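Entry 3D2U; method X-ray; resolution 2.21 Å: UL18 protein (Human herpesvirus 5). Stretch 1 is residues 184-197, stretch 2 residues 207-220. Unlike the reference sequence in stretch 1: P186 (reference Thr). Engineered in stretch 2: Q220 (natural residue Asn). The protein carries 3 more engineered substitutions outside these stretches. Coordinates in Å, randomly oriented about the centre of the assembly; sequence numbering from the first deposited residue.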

ATOM      1  N   PHE A 184      -7.017 -26.935  14.472  1.00 47.11           N
ATOM      2  CA  PHE A 184      -6.578 -26.034  15.534  1.00 42.46           C
ATOM      3  C   PHE A 184      -6.937 -24.557  15.333  1.00 38.84           C
ATOM      4  O   PHE A 184      -7.018 -23.808  16.306  1.00 29.80           O
ATOM      5  CB  PHE A 184      -5.057 -26.130  15.727  1.00 31.56           C
ATOM      6  CG  PHE A 184      -4.574 -27.452  16.251  1.00 41.21           C
ATOM      7  CD1 PHE A 184      -4.223 -28.483  15.375  1.00 52.07           C
ATOM      8  CD2 PHE A 184      -4.393 -27.646  17.623  1.00 38.71           C
ATOM      9  CE1 PHE A 184      -3.682 -29.682  15.858  1.00 49.60           C
ATOM     10  CE2 PHE A 184      -3.855 -28.841  18.112  1.00 42.35           C
ATOM     11  CZ  PHE A 184      -3.499 -29.859  17.224  1.00 45.13           C
ATOM     12  N   GLN A 185      -7.138 -24.122  14.089  1.00 43.90           N
ATOM     13  CA  GLN A 185      -7.443 -22.705  13.842  1.00 48.01           C
ATOM     14  C   GLN A 185      -8.705 -22.277  14.583  1.00 46.23           C
ATOM     15  O   GLN A 185      -9.570 -23.101  14.874  1.00 39.93           O
ATOM     16  CB  GLN A 185      -7.595 -22.438  12.340  1.00 37.96           C
ATOM     17  CG  GLN A 185      -8.876 -22.975  11.739  1.00 40.73           C
ATOM     18  CD  GLN A 185      -8.898 -22.867  10.232  1.00 40.53           C
ATOM     19  OE1 GLN A 185      -9.722 -23.489   9.571  1.00 49.26           O
ATOM     20  NE2 GLN A 185      -8.000 -22.067   9.683  1.00 40.41           N
ATOM     21  N   PRO A 186      -8.825 -20.976  14.904  1.00 31.12           N
ATOM     22  CA  PRO A 186     -10.019 -20.511  15.623  1.00 40.41           C
ATOM     23  C   PRO A 186     -11.285 -20.676  14.795  1.00 44.91           C
ATOM     24  O   PRO A 186     -11.220 -20.949  13.598  1.00 34.48           O
ATOM     25  CB  PRO A 186      -9.750 -19.019  15.879  1.00 37.98           C
ATOM     26  CG  PRO A 186      -8.335 -18.759  15.402  1.00 44.58           C
ATOM     27  CD  PRO A 186      -7.986 -19.854  14.443  1.00 40.00           C
ATOM     28  N   PRO A 187     -12.455 -20.521  15.433  1.00 45.17           N
ATOM     29  CA  PRO A 187     -13.750 -20.632  14.758  1.00 40.62           C
ATOM     30  C   PRO A 187     -14.029 -19.270  14.119  1.00 34.33           C
ATOM     31  O   PRO A 187     -13.295 -18.319  14.366  1.00 31.65           O
ATOM     32  CB  PRO A 187     -14.698 -20.929  15.908  1.00 46.99           C
ATOM     33  CG  PRO A 187     -14.101 -20.097  17.025  1.00 27.76           C
ATOM     34  CD  PRO A 187     -12.633 -20.424  16.895  1.00 43.47           C
ATOM     35  N   VAL A 188     -15.073 -19.168  13.305  1.00 51.85           N
ATOM     36  CA  VAL A 188     -15.398 -17.881  12.690  1.00 45.75           C
ATOM     37  C   VAL A 188     -15.548 -16.833  13.786  1.00 45.24           C
ATOM     38  O   VAL A 188     -16.263 -17.039  14.761  1.00 37.89           O
ATOM     39  CB  VAL A 188     -16.707 -17.937  11.887  1.00 40.36           C
ATOM     40  CG1 VAL A 188     -17.101 -16.546  11.433  1.00 41.99           C
ATOM     41  CG2 VAL A 188     -16.537 -18.835  10.696  1.00 31.94           C
ATOM     42  N   THR A 189     -14.863 -15.710  13.623  1.00 37.29           N
ATOM     43  CA  THR A 189     -14.914 -14.649  14.606  1.00 44.15           C
ATOM     44  C   THR A 189     -15.463 -13.373  13.959  1.00 47.90           C
ATOM     45  O   THR A 189     -14.825 -12.774  13.088  1.00 46.25           O
ATOM     46  CB  THR A 189     -13.514 -14.426  15.197  1.00 42.63           C
ATOM     47  OG1 THR A 189     -13.016 -15.683  15.679  1.00 43.40           O
ATOM     48  CG2 THR A 189     -13.565 -13.447  16.343  1.00 24.34           C
ATOM     49  N   HIS A 190     -16.667 -12.985  14.383  1.00 31.34           N
ATOM     50  CA  HIS A 190     -17.337 -11.799  13.867  1.00 45.27           C
ATOM     51  C   HIS A 190     -16.744 -10.512  14.441  1.00 31.76           C
ATOM     52  O   HIS A 190     -16.246 -10.491  15.561  1.00 29.78           O
ATOM     53  CB  HIS A 190     -18.842 -11.895  14.140  1.00 21.38           C
ATOM     54  CG  HIS A 190     -19.478 -13.111  13.535  1.00 48.42           C
ATOM     55  ND1 HIS A 190     -19.225 -13.511  12.240  1.00 36.16           N
ATOM     56  CD2 HIS A 190     -20.339 -14.023  14.048  1.00 26.87           C
ATOM     57  CE1 HIS A 190     -19.899 -14.617  11.983  1.00 23.23           C
ATOM     58  NE2 HIS A 190     -20.583 -14.949  13.063  1.00 26.69           N
ATOM     59  N   PRO A 191     -16.799  -9.422  13.667  1.00 48.14           N
ATOM     60  CA  PRO A 191     -16.254  -8.133  14.093  1.00 34.14           C
ATOM     61  C   PRO A 191     -17.068  -7.358  15.113  1.00 32.32           C
ATOM     62  O   PRO A 191     -18.259  -7.588  15.301  1.00 43.77           O
ATOM     63  CB  PRO A 191     -16.171  -7.366  12.782  1.00 27.81           C
ATOM     64  CG  PRO A 191     -17.463  -7.795  12.100  1.00 26.04           C
ATOM     65  CD  PRO A 191     -17.474  -9.305  12.353  1.00 36.61           C
ATOM     66  N   VAL A 192     -16.382  -6.439  15.772  1.00 52.94           N
ATOM     67  CA  VAL A 192     -16.996  -5.502  16.686  1.00 24.34           C
ATOM     68  C   VAL A 192     -17.181  -4.421  15.623  1.00 32.44           C
ATOM     69  O   VAL A 192     -16.248  -4.144  14.880  1.00 30.79           O
ATOM     70  CB  VAL A 192     -15.972  -5.051  17.779  1.00 47.07           C
ATOM     71  CG1 VAL A 192     -16.412  -3.741  18.423  1.00 26.86           C
ATOM     72  CG2 VAL A 192     -15.819  -6.132  18.847  1.00 24.45           C
ATOM     73  N   VAL A 193     -18.384  -3.873  15.495  1.00 35.88           N
ATOM     74  CA  VAL A 193     -18.636  -2.850  14.487  1.00 32.73           C
ATOM     75  C   VAL A 193     -18.973  -1.517  15.150  1.00 33.10           C
ATOM     76  O   VAL A 193     -19.734  -1.469  16.109  1.00 32.92           O
ATOM     77  CB  VAL A 193     -19.802  -3.271  13.530  1.00 38.05           C
ATOM     78  CG1 VAL A 193     -20.130  -2.146  12.554  1.00 42.09           C
ATOM     79  CG2 VAL A 193     -19.421  -4.526  12.757  1.00 32.20           C
ATOM     80  N   LYS A 194     -18.386  -0.438  14.648  1.00 41.49           N
ATOM     81  CA  LYS A 194     -18.634   0.886  15.203  1.00 38.31           C
ATOM     82  C   LYS A 194     -18.815   1.887  14.080  1.00 37.27           C
ATOM     83  O   LYS A 194     -18.120   1.816  13.064  1.00 30.72           O
ATOM     84  CB  LYS A 194     -17.473   1.307  16.101  1.00 33.36           C
ATOM     85  CG  LYS A 194     -17.630   2.692  16.673  1.00 47.10           C
ATOM     86  CD  LYS A 194     -16.706   2.889  17.859  1.00 45.51           C
ATOM     87  CE  LYS A 194     -16.956   4.232  18.522  1.00 49.11           C
ATOM     88  NZ  LYS A 194     -16.573   4.156  19.949  1.00 59.29           N
ATOM     89  N   GLY A 195     -19.750   2.818  14.259  1.00 26.64           N
ATOM     90  CA  GLY A 195     -19.988   3.810  13.224  1.00 18.98           C
ATOM     91  C   GLY A 195     -20.526   5.122  13.761  1.00 30.97           C
ATOM     92  O   GLY A 195     -20.901   5.215  14.928  1.00 38.24           O
ATOM     93  N   GLY A 196     -20.571   6.138  12.906  1.00 35.62           N
ATOM     94  CA  GLY A 196     -21.086   7.431  13.321  1.00 31.64           C
ATOM     95  C   GLY A 196     -20.893   8.446  12.217  1.00 33.48           C
ATOM     96  O   GLY A 196     -20.600   8.072  11.075  1.00 27.14           O
ATOM     97  N   VAL A 197     -21.086   9.722  12.543  1.00 32.08           N
ATOM     98  CA  VAL A 197     -20.876  10.795  11.575  1.00 48.85           C
ATOM     99  C   VAL A 197     -19.946  11.801  12.234  1.00 39.11           C
ATOM    100  O   VAL A 197     -19.913  11.916  13.461  1.00 38.40           O
ATOM    101  CB  VAL A 197     -22.212  11.468  11.127  1.00 35.51           C
ATOM    102  CG1 VAL A 197     -23.084  10.442  10.434  1.00 37.97           C
ATOM    103  CG2 VAL A 197     -22.948  12.053  12.325  1.00 46.27           C
ATOM    104  N   ALA A 207     -19.862  10.105   7.096  1.00 31.37           N
ATOM    105  CA  ALA A 207     -20.295   8.935   7.835  1.00 40.75           C
ATOM    106  C   ALA A 207     -19.152   7.924   7.774  1.00 35.22           C
ATOM    107  O   ALA A 207     -18.453   7.835   6.764  1.00 37.40           O
ATOM    108  CB  ALA A 207     -21.557   8.361   7.195  1.00 33.05           C
ATOM    109  N   PHE A 208     -18.942   7.187   8.856  1.00 41.58           N
ATOM    110  CA  PHE A 208     -17.889   6.176   8.886  1.00 34.95           C
ATOM    111  C   PHE A 208     -18.428   4.916   9.556  1.00 38.89           C
ATOM    112  O   PHE A 208     -19.401   4.974  10.304  1.00 33.84           O
ATOM    113  CB  PHE A 208     -16.654   6.684   9.649  1.00 28.81           C
ATOM    114  CG  PHE A 208     -16.881   6.874  11.128  1.00 36.59           C
ATOM    115  CD1 PHE A 208     -16.723   5.814  12.020  1.00 35.64           C
ATOM    116  CD2 PHE A 208     -17.258   8.117  11.629  1.00 33.97           C
ATOM    117  CE1 PHE A 208     -16.939   5.994  13.388  1.00 37.89           C
ATOM    118  CE2 PHE A 208     -17.474   8.305  12.995  1.00 43.31           C
ATOM    119  CZ  PHE A 208     -17.313   7.243  13.875  1.00 37.11           C
ATOM    120  N   CYS A 209     -17.793   3.783   9.267  1.00 43.07           N
ATOM    121  CA  CYS A 209     -18.166   2.489   9.830  1.00 49.08           C
ATOM    122  C   CYS A 209     -16.957   1.574   9.736  1.00 39.96           C
ATOM    123  O   CYS A 209     -16.491   1.282   8.635  1.00 24.70           O
ATOM    124  CB  CYS A 209     -19.315   1.870   9.050  1.00 53.75           C
ATOM    125  SG  CYS A 209     -19.992   0.361   9.821  1.00 48.07           S
ATOM    126  N   THR A 210     -16.475   1.110  10.889  1.00 23.62           N
ATOM    127  CA  THR A 210     -15.283   0.253  10.970  1.00 43.26           C
ATOM    128  C   THR A 210     -15.523  -1.103  11.649  1.00 31.57           C
ATOM    129  O   THR A 210     -16.256  -1.194  12.637  1.00 29.63           O
ATOM    130  CB  THR A 210     -14.156   0.976  11.745  1.00 35.29           C
ATOM    131  OG1 THR A 210     -13.928   2.262  11.161  1.00 34.06           O
ATOM    132  CG2 THR A 210     -12.870   0.173  11.714  1.00 33.05           C
ATOM    133  N   SER A 211     -14.904  -2.148  11.105  1.00 27.71           N
ATOM    134  CA  SER A 211     -15.020  -3.498  11.648  1.00 32.11           C
ATOM    135  C   SER A 211     -13.681  -3.897  12.277  1.00 29.86           C
ATOM    136  O   SER A 211     -12.620  -3.718  11.673  1.00 28.90           O
ATOM    137  CB  SER A 211     -15.426  -4.484  10.542  1.00 26.05           C
ATOM    138  OG  SER A 211     -16.773  -4.261  10.143  1.00 26.96           O
ATOM    139  N   TYR A 212     -13.745  -4.436  13.492  1.00 32.77           N
ATOM    140  CA  TYR A 212     -12.553  -4.818  14.245  1.00 37.87           C
ATOM    141  C   TYR A 212     -12.484  -6.296  14.638  1.00 33.96           C
ATOM    142  O   TYR A 212     -13.490  -6.894  15.026  1.00 31.35           O
ATOM    143  CB  TYR A 212     -12.456  -4.004  15.546  1.00 35.60           C
ATOM    144  CG  TYR A 212     -12.623  -2.501  15.426  1.00 42.49           C
ATOM    145  CD1 TYR A 212     -13.891  -1.920  15.262  1.00 36.38           C
ATOM    146  CD2 TYR A 212     -11.518  -1.652  15.548  1.00 21.16           C
ATOM    147  CE1 TYR A 212     -14.052  -0.530  15.229  1.00 42.48           C
ATOM    148  CE2 TYR A 212     -11.670  -0.255  15.525  1.00 30.03           C
ATOM    149  CZ  TYR A 212     -12.939   0.294  15.364  1.00 37.16           C
ATOM    150  OH  TYR A 212     -13.102   1.664  15.344  1.00 28.85           O
ATOM    151  N   GLY A 213     -11.283  -6.863  14.552  1.00 26.16           N
ATOM    152  CA  GLY A 213     -11.046  -8.242  14.946  1.00 29.71           C
ATOM    153  C   GLY A 213     -11.845  -9.372  14.325  1.00 35.30           C
ATOM    154  O   GLY A 213     -12.303 -10.268  15.031  1.00 36.89           O
ATOM    155  N   PHE A 214     -11.996  -9.374  13.009  1.00 22.96           N
ATOM    156  CA  PHE A 214     -12.737 -10.452  12.391  1.00 23.29           C
ATOM    157  C   PHE A 214     -11.806 -11.416  11.699  1.00 30.88           C
ATOM    158  O   PHE A 214     -10.711 -11.047  11.292  1.00 26.40           O
ATOM    159  CB  PHE A 214     -13.797  -9.921  11.402  1.00 33.92           C
ATOM    160  CG  PHE A 214     -13.257  -9.001  10.325  1.00 33.61           C
ATOM    161  CD1 PHE A 214     -13.056  -9.465   9.027  1.00 30.95           C
ATOM    162  CD2 PHE A 214     -13.019  -7.651  10.595  1.00 35.51           C
ATOM    163  CE1 PHE A 214     -12.636  -8.588   8.006  1.00 45.79           C
ATOM    164  CE2 PHE A 214     -12.602  -6.772   9.594  1.00 28.77           C
ATOM    165  CZ  PHE A 214     -12.410  -7.241   8.292  1.00 19.98           C
ATOM    166  N   PHE A 215     -12.277 -12.656  11.592  1.00 39.94           N
ATOM    167  CA  PHE A 215     -11.590 -13.757  10.947  1.00 41.03           C
ATOM    168  C   PHE A 215     -12.685 -14.763  10.567  1.00 35.25           C
ATOM    169  O   PHE A 215     -13.535 -15.092  11.382  1.00 28.29           O
ATOM    170  CB  PHE A 215     -10.619 -14.426  11.933  1.00 19.82           C
ATOM    171  CG  PHE A 215     -10.014 -15.678  11.404  1.00 33.27           C
ATOM    172  CD1 PHE A 215      -9.065 -15.622  10.382  1.00 37.70           C
ATOM    173  CD2 PHE A 215     -10.420 -16.919  11.881  1.00 38.62           C
ATOM    174  CE1 PHE A 215      -8.531 -16.786   9.842  1.00 37.29           C
ATOM    175  CE2 PHE A 215      -9.887 -18.095  11.342  1.00 43.22           C
ATOM    176  CZ  PHE A 215      -8.943 -18.025  10.322  1.00 34.93           C
ATOM    177  N   PRO A 216     -12.714 -15.240   9.303  1.00 35.05           N
ATOM    178  CA  PRO A 216     -11.795 -14.988   8.188  1.00 42.01           C
ATOM    179  C   PRO A 216     -11.827 -13.532   7.739  1.00 36.61           C
ATOM    180  O   PRO A 216     -12.653 -12.742   8.193  1.00 34.01           O
ATOM    181  CB  PRO A 216     -12.327 -15.919   7.091  1.00 34.88           C
ATOM    182  CG  PRO A 216     -12.994 -17.002   7.856  1.00 31.75           C
ATOM    183  CD  PRO A 216     -13.716 -16.238   8.922  1.00 33.20           C
ATOM    184  N   GLY A 217     -10.924 -13.196   6.826  1.00 29.80           N
ATOM    185  CA  GLY A 217     -10.825 -11.834   6.335  1.00 27.86           C
ATOM    186  C   GLY A 217     -11.884 -11.289   5.383  1.00 26.07           C
ATOM    187  O   GLY A 217     -11.997 -10.072   5.263  1.00 55.96           O
ATOM    188  N   GLU A 218     -12.659 -12.128   4.702  1.00 36.28           N
ATOM    189  CA  GLU A 218     -13.651 -11.554   3.803  1.00 37.72           C
ATOM    190  C   GLU A 218     -14.812 -10.957   4.576  1.00 40.68           C
ATOM    191  O   GLU A 218     -15.311 -11.546   5.536  1.00 37.74           O
ATOM    192  CB  GLU A 218     -14.152 -12.565   2.762  1.00 49.68           C
ATOM    193  CG  GLU A 218     -15.251 -11.989   1.823  1.00 54.44           C
ATOM    194  CD  GLU A 218     -14.889 -10.652   1.132  1.00 65.43           C
ATOM    195  OE1 GLU A 218     -14.208  -9.786   1.742  1.00 59.97           O
ATOM    196  OE2 GLU A 218     -15.322 -10.455  -0.029  1.00 74.14           O
ATOM    197  N   ILE A 219     -15.240  -9.777   4.134  1.00 31.55           N
ATOM    198  CA  ILE A 219     -16.300  -9.059   4.808  1.00 30.03           C
ATOM    199  C   ILE A 219     -16.920  -8.056   3.843  1.00 37.12           C
ATOM    200  O   ILE A 219     -16.303  -7.675   2.862  1.00 37.97           O
ATOM    201  CB  ILE A 219     -15.691  -8.330   6.036  1.00 26.84           C
ATOM    202  CG1 ILE A 219     -16.776  -7.746   6.933  1.00 40.36           C
ATOM    203  CG2 ILE A 219     -14.720  -7.238   5.553  1.00 32.55           C
ATOM    204  CD1 ILE A 219     -16.234  -7.322   8.309  1.00 26.07           C
ATOM    205  N   GLN A 220     -18.153  -7.646   4.116  1.00 29.28           N
ATOM    206  CA  GLN A 220     -18.838  -6.665   3.285  1.00 34.69           C
ATOM    207  C   GLN A 220     -19.371  -5.611   4.250  1.00 46.13           C
ATOM    208  O   GLN A 220     -20.063  -5.919   5.221  1.00 35.32           O
ATOM    209  CB  GLN A 220     -19.977  -7.313   2.470  1.00 36.09           C
ATOM    210  CG  GLN A 220     -20.735  -6.332   1.566  1.00 53.34           C
ATOM    211  CD  GLN A 220     -21.728  -7.012   0.617  1.00 58.23           C
ATOM    212  OE1 GLN A 220     -22.621  -6.362   0.064  1.00 66.82           O
ATOM    213  NE2 GLN A 220     -21.569  -8.318   0.424  1.00 60.35           N
TER

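How does the backbone join the two stretches? Strands 192-197 and 207-212 run antiparallel, their N-to-C directions 169° apart, and pair through alternate residues. V192 with Y212, K194 with T210 and G196 with F208 each exchange two hydrogen bonds; in the central pair K194 N lies 3.0 Å from T210 O and T210 N 2.8 Å from K194 O. Between them come the non-hydrogen-bonded pairs, where CA hydrogens approach carbonyls instead, as V193 CA does at 3.4 Å from T210 O.

What happens where the ladder stops? The chain turns a corner at G213, whose positive phi (56°) glycine accepts readily. Beyond this interruption a single bridge restores the pairing: T189 N donates to F215 O at 2.7 Å, and F215 N to T189 O at 3.0 Å. The T189 side chain adds a bond within its own stretch, OG1 to P187 O at 3.0 Å.

Why do two glycines sit opposite C209 and F208? At G195 the strands close to 4.1 Å between its CA and C209 CA, and a CB there would clash with F208 O. At G196 the space is taken by the F208 ring: chi1 of 68° (p) brings the ring back across the partner strand, so that G196 CA lies over its face, 4.1 Å from the centroid in a CH-pi contact. A CB on G196 would be tight against F208 CZ.

Which side chains fill the two faces of the ladder? V193, S211, C209, V197 and A207 share one face. V193 CG1 packs 3.7 Å from C209 SG, and V197 CG1 meets the small A207 CB at 4.1 Å. S211 OG is buried here without a polar partner, 3.7 Å from V193 CG2. On the face of V192, K194, T210 and Y212, the aliphatic part of K194 serves the contact: its CB lies 4.0 Å from Y212 CE1, at the ring edge, while the extended chain carries its charged end away.

What is buried beyond the strands? F215 gives up the most area, 110 Å² of a total of 915 Å² summed over both sides. The edge of its ring meets the proline-rich segment, with CE2 3.9 Å from P186 O and CD2 4.0 Å from P187 O. Buried P191 packs its CB 3.8 Å from F214 CB and its CG 4.0 Å from I219 CD1, its apolar ring suiting these carbon contacts.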